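Local coordinates for glycoside hydrolase family 16 protein (Akkermansia muciniphila, PDB 6T2N), which probably acts as an endo-beta-galactosidase of glycoside hydrolase family 16, cutting within mucin O-glycan chains to initiate mucin breakdown, at residues A[196-201]-A[208-213]; A[232-237]-A[249-254]. All blocks are in the same frame, centred on the assembly; numbering follows the deposited sequence.

Interaction 1 of 2, residues A[196-201]-A[208-213]; sequences TFHLSP and DASRGG
H198 ND1 donates to D208 OD2 at 2.7 Å, meeting the carboxylate on its syn side, the side of the other oxygen. The carboxylate lies at the edge of the imidazole, its plane turned 34° from that of the ring. With chi1 at -178° the D208 side chain stretches away from its backbone N, which brings the acid back toward H198 from the far limb of the turn. On the other ring nitrogen, H198 NE2 bonds to D181 OD2, so both ring nitrogens have carboxylate partners and the rotation of the ring is fixed. Next to this pair the backbones run antiparallel. F197 N reaches R211 O at 2.7 Å in a straight bond (180° at the hydrogen), and R211 N returns to F197 O at 2.9 Å. Beyond the strand ends A209 N donates to L199 O at 2.7 Å, while A209 CB packs on P201 CB at 3.9 Å. On the face of F197, the extended R211 chain brings NE to 4.2 Å from L199 CD2, and its guanidinium NH1 goes on to bond T252 OG1. On the other face T196 OG1 lies 3.5 Å from G212 CA. This is an antiparallel beta hairpin at the border of a jelly-roll sheet, next to strand 179-181, whose E179 and D181 fit the ExDxxE signature of family 16 active sites.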
loop_
_atom_site.group_PDB
_atom_site.type_symbol
_atom_site.label_atom_id
_atom_site.label_comp_id
_atom_site.label_asym_id
_atom_site.label_seq_id
_atom_site.Cartn_x
_atom_site.Cartn_y
_atom_site.Cartn_z
ATOM N N THR A 196 -8.465 1.776 5.435
ATOM C CA THR A 196 -8.629 0.620 6.356
ATOM C C THR A 196 -7.343 0.489 7.172
ATOM O O THR A 196 -6.272 0.672 6.608
ATOM C CB THR A 196 -9.129 -0.630 5.601
ATOM O OG1 THR A 196 -10.442 -0.447 5.052
ATOM C CG2 THR A 196 -9.295 -1.848 6.476
ATOM N N PHE A 197 -7.495 0.332 8.496
ATOM C CA PHE A 197 -6.400 0.082 9.465
ATOM C C PHE A 197 -6.566 -1.326 10.036
ATOM O O PHE A 197 -7.718 -1.787 10.185
ATOM C CB PHE A 197 -6.447 1.142 10.549
ATOM C CG PHE A 197 -6.256 2.536 9.951
ATOM C CD1 PHE A 197 -5.038 3.070 9.824
ATOM C CD2 PHE A 197 -7.398 3.341 9.738
ATOM C CE1 PHE A 197 -4.941 4.403 9.510
ATOM C CE2 PHE A 197 -7.296 4.681 9.431
ATOM C CZ PHE A 197 -6.064 5.210 9.326
ATOM N N HIS A 198 -5.457 -2.027 10.221
ATOM C CA HIS A 198 -5.466 -3.458 10.605
ATOM C C HIS A 198 -4.470 -3.497 11.722
ATOM O O HIS A 198 -3.430 -2.794 11.595
ATOM C CB HIS A 198 -4.990 -4.446 9.511
ATOM C CG HIS A 198 -5.793 -4.507 8.255
ATOM N ND1 HIS A 198 -6.860 -5.366 8.110
ATOM C CD2 HIS A 198 -5.698 -3.813 7.105
ATOM C CE1 HIS A 198 -7.391 -5.208 6.930
ATOM N NE2 HIS A 198 -6.701 -4.250 6.295
ATOM N N LEU A 199 -4.805 -4.275 12.740
ATOM C CA LEU A 199 -4.170 -4.272 14.089
ATOM C C LEU A 199 -4.911 -5.254 14.973
ATOM O O LEU A 199 -6.088 -5.605 14.667
ATOM C CB LEU A 199 -4.180 -2.888 14.741
ATOM C CG LEU A 199 -5.472 -2.356 15.347
ATOM C CD1 LEU A 199 -5.048 -1.242 16.267
ATOM C CD2 LEU A 199 -6.471 -1.794 14.344
ATOM N N SER A 200 -4.239 -5.740 15.991
ATOM C CA SER A 200 -4.879 -6.735 16.860
ATOM C C SER A 200 -5.617 -5.978 17.955
ATOM O O SER A 200 -5.367 -4.797 18.184
ATOM C CB SER A 200 -3.911 -7.721 17.369
ATOM O OG SER A 200 -3.375 -7.266 18.586
ATOM N N PRO A 201 -6.632 -6.610 18.564
ATOM C CA PRO A 201 -7.502 -5.891 19.479
ATOM C C PRO A 201 -6.685 -5.452 20.703
ATOM O O PRO A 201 -6.811 -4.345 21.091
ATOM C CB PRO A 201 -8.655 -6.864 19.740
ATOM C CG PRO A 201 -8.163 -8.241 19.308
ATOM C CD PRO A 201 -7.011 -8.017 18.363
ATOM N N ASP A 208 -7.505 -9.832 13.503
ATOM C CA ASP A 208 -7.432 -8.548 12.749
ATOM C C ASP A 208 -8.645 -7.710 13.181
ATOM O O ASP A 208 -9.806 -8.003 12.732
ATOM C CB ASP A 208 -7.321 -8.840 11.248
ATOM C CG ASP A 208 -7.195 -7.616 10.377
ATOM O OD1 ASP A 208 -6.797 -6.548 10.907
ATOM O OD2 ASP A 208 -7.501 -7.758 9.164
ATOM N N ALA A 209 -8.429 -6.805 14.138
ATOM C CA ALA A 209 -9.489 -5.903 14.635
ATOM C C ALA A 209 -9.386 -4.673 13.762
ATOM O O ALA A 209 -8.813 -3.685 14.197
ATOM C CB ALA A 209 -9.331 -5.560 16.104
ATOM N N SER A 210 -9.829 -4.790 12.528
ATOM C CA SER A 210 -9.621 -3.732 11.521
ATOM C C SER A 210 -10.699 -2.669 11.729
ATOM O O SER A 210 -11.736 -2.963 12.337
ATOM C CB SER A 210 -9.616 -4.307 10.134
ATOM O OG SER A 210 -10.949 -4.586 9.733
ATOM N N ARG A 211 -10.404 -1.455 11.310
ATOM C CA ARG A 211 -11.336 -0.307 11.250
ATOM C C ARG A 211 -11.168 0.304 9.869
ATOM O O ARG A 211 -10.002 0.480 9.472
ATOM C CB ARG A 211 -10.960 0.675 12.354
ATOM C CG ARG A 211 -10.340 0.013 13.581
ATOM C CD ARG A 211 -10.377 0.971 14.753
ATOM N NE ARG A 211 -9.594 0.482 15.873
ATOM C CZ ARG A 211 -9.287 1.198 16.960
ATOM N NH1 ARG A 211 -9.741 2.433 17.082
ATOM N NH2 ARG A 211 -8.549 0.680 17.932
ATOM N N GLY A 212 -12.247 0.507 9.120
ATOM C CA GLY A 212 -12.133 1.045 7.755
ATOM C C GLY A 212 -13.339 1.862 7.397
ATOM O O GLY A 212 -14.384 1.613 7.924
ATOM N N GLY A 213 -13.187 2.842 6.532
ATOM C CA GLY A 213 -14.320 3.567 5.938
ATOM C C GLY A 213 -14.260 3.461 4.436
ATOM O O GLY A 213 -13.406 2.731 3.946
#

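Interaction 2 of 2, residues A[232-237]-A[249-254]; sequences DKDSIK and DLNTTN
L250 CB lies beside the carbonyl oxygens of the turn before strand 235-240, 3.6 Å from D234 O and 3.7 Å from K233 O. Past CG the side chain forks. CD1 meets the flank of I236, 4.0 Å from I236 CG1, with the I236 CD1 methyl at a similar range; CD2 bends to the backbone instead, near D232 O and 3.9 Å from S235 N. I236 presents CG1 because that branch stands beside its backbone N (chi1 -50°). Cutting L250 back to an alanine is likely to leave I236 CG1 without its apolar cover on this side and open a gap next to the 232-235 turn. The main chain is tied at the same place: L250 N donates to D234 O at 2.8 Å. S235 and D249 form the neighbouring non-hydrogen-bonded antiparallel pair. After D249 the chain folds over in an Asx turn, in which D249 OD1 accepts from N251 N at 2.9 Å, out of the carboxylate plane, and D249 O accepts from T252 N at 3.2 Å. The contact closes the open end of the hairpin made by strands 235-240 and 243-249. W231, at the end of strand 225-231, touches both L250 and I236; R264 bonds K233 O, and D232 rests against helix 305-311.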
loop_
_atom_site.group_PDB
_atom_site.type_symbol
_atom_site.label_atom_id
_atom_site.label_comp_id
_atom_site.label_asym_id
_atom_site.label_seq_id
_atom_site.Cartn_x
_atom_site.Cartn_y
_atom_site.Cartn_z
ATOM N N ASP A 232 0.108 11.967 13.113
ATOM C CA ASP A 232 0.775 12.239 14.413
ATOM C C ASP A 232 0.897 10.979 15.269
ATOM O O ASP A 232 0.343 9.934 14.920
ATOM C CB ASP A 232 -0.177 12.968 15.327
ATOM C CG ASP A 232 -0.600 14.418 14.914
ATOM O OD1 ASP A 232 0.280 15.342 14.910
ATOM O OD2 ASP A 232 -1.839 14.609 14.808
ATOM N N LYS A 233 1.447 11.145 16.460
ATOM C CA LYS A 233 1.321 10.182 17.577
ATOM C C LYS A 233 -0.065 10.232 18.329
ATOM O O LYS A 233 -0.173 9.334 19.247
ATOM C CB LYS A 233 2.200 10.618 18.726
ATOM C CG LYS A 233 1.562 11.789 19.468
ATOM C CD LYS A 233 2.461 12.476 20.491
ATOM C CE LYS A 233 2.053 13.906 20.702
ATOM N NZ LYS A 233 2.276 14.241 22.106
ATOM N N ASP A 234 -0.976 11.100 17.823
ATOM C CA ASP A 234 -2.342 11.167 18.394
ATOM C C ASP A 234 -3.420 10.655 17.422
ATOM O O ASP A 234 -4.431 10.094 17.961
ATOM C CB ASP A 234 -2.663 12.581 18.846
ATOM C CG ASP A 234 -2.125 12.910 20.230
ATOM O OD1 ASP A 234 -2.419 12.162 21.207
ATOM O OD2 ASP A 234 -1.407 13.903 20.331
ATOM N N SER A 235 -3.264 10.822 16.090
ATOM C CA SER A 235 -4.215 10.258 15.083
ATOM C C SER A 235 -3.571 9.905 13.728
ATOM O O SER A 235 -2.475 10.408 13.410
ATOM C CB SER A 235 -5.365 11.198 14.860
ATOM O OG SER A 235 -4.889 12.395 14.271
ATOM N N ILE A 236 -4.296 9.096 12.939
ATOM C CA ILE A 236 -4.133 8.957 11.472
ATOM C C ILE A 236 -5.442 9.274 10.735
ATOM O O ILE A 236 -6.474 8.653 11.036
ATOM C CB ILE A 236 -3.644 7.567 11.109
ATOM C CG1 ILE A 236 -2.436 7.170 11.939
ATOM C CG2 ILE A 236 -3.316 7.530 9.616
ATOM C CD1 ILE A 236 -2.072 5.738 11.766
ATOM N N LYS A 237 -5.350 10.212 9.781
ATOM C CA LYS A 237 -6.390 10.593 8.795
ATOM C C LYS A 237 -5.980 9.944 7.475
ATOM O O LYS A 237 -4.807 10.067 7.160
ATOM C CB LYS A 237 -6.466 12.121 8.628
ATOM C CG LYS A 237 -7.220 12.877 9.714
ATOM C CD LYS A 237 -6.552 14.161 10.255
ATOM C CE LYS A 237 -6.828 14.397 11.744
ATOM N NZ LYS A 237 -6.540 15.779 12.222
ATOM N N ASP A 249 -8.114 7.341 16.308
ATOM C CA ASP A 249 -7.439 8.028 17.449
ATOM C C ASP A 249 -6.420 7.013 17.991
ATOM O O ASP A 249 -6.832 5.886 18.332
ATOM C CB ASP A 249 -8.459 8.622 18.430
ATOM C CG ASP A 249 -7.916 9.080 19.784
ATOM O OD1 ASP A 249 -6.649 8.984 19.980
ATOM O OD2 ASP A 249 -8.771 9.504 20.664
ATOM N N LEU A 250 -5.122 7.341 17.984
ATOM C CA LEU A 250 -4.046 6.378 18.407
ATOM C C LEU A 250 -4.066 6.143 19.958
ATOM O O LEU A 250 -3.429 5.153 20.449
ATOM C CB LEU A 250 -2.693 6.909 17.909
ATOM C CG LEU A 250 -2.205 6.401 16.552
ATOM C CD1 LEU A 250 -3.355 6.012 15.640
ATOM C CD2 LEU A 250 -1.329 7.449 15.879
ATOM N N ASN A 251 -4.776 6.972 20.739
ATOM C CA ASN A 251 -4.954 6.752 22.227
ATOM C C ASN A 251 -5.895 5.533 22.555
ATOM O O ASN A 251 -5.819 4.925 23.534
ATOM C CB ASN A 251 -5.421 8.004 23.091
ATOM C CG ASN A 251 -4.193 9.124 22.866
ATOM O OD1 ASN A 251 -4.286 10.125 22.154
ATOM N ND2 ASN A 251 -3.075 9.010 23.445
ATOM N N THR A 252 -6.522 4.990 21.418
ATOM C CA THR A 252 -7.382 3.762 21.401
ATOM C C THR A 252 -6.670 2.529 20.776
ATOM O O THR A 252 -7.154 1.384 20.982
ATOM C CB THR A 252 -8.695 4.012 20.654
ATOM O OG1 THR A 252 -8.271 4.026 19.289
ATOM C CG2 THR A 252 -9.416 5.280 21.071
ATOM N N THR A 253 -5.536 2.708 20.098
ATOM C CA THR A 253 -4.737 1.562 19.579
ATOM C C THR A 253 -3.543 1.272 20.504
ATOM O O THR A 253 -2.527 0.777 19.986
ATOM C CB THR A 253 -4.263 1.807 18.143
ATOM O OG1 THR A 253 -3.203 2.767 18.035
ATOM C CG2 THR A 253 -5.404 2.301 17.286
ATOM N N ASN A 254 -3.664 1.506 21.813
ATOM C CA ASN A 254 -2.652 1.061 22.804
ATOM C C ASN A 254 -2.833 -0.487 22.915
ATOM O O ASN A 254 -4.113 -0.994 23.078
ATOM C CB ASN A 254 -2.794 1.838 24.152
ATOM C CG ASN A 254 -1.939 3.141 24.266
ATOM O OD1 ASN A 254 -0.799 3.064 23.689
ATOM N ND2 ASN A 254 -2.361 4.227 24.479
#

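Overall arrangement
Interaction 1 comes first along the chain and closes before interaction 2 opens; their centres lie about 13 Å apart, on the same side of the chain's centre. Strands 192-198 and 211-216 belong to the mixed sheet, whereas 235-240 and 243-249 belong to the antiparallel sheet, the latter at its edge, so the two contacts face each other across the beta sandwich of the family 16 jelly roll. F197 CE1 packs on I236 CG2 at 3.5 Å between the sheets. Alongside, L199 and R211 lie against T253, and the polar tie of R211 reaches the same loop. The loop after strand 243-249 thereby joins the edges of both sheets.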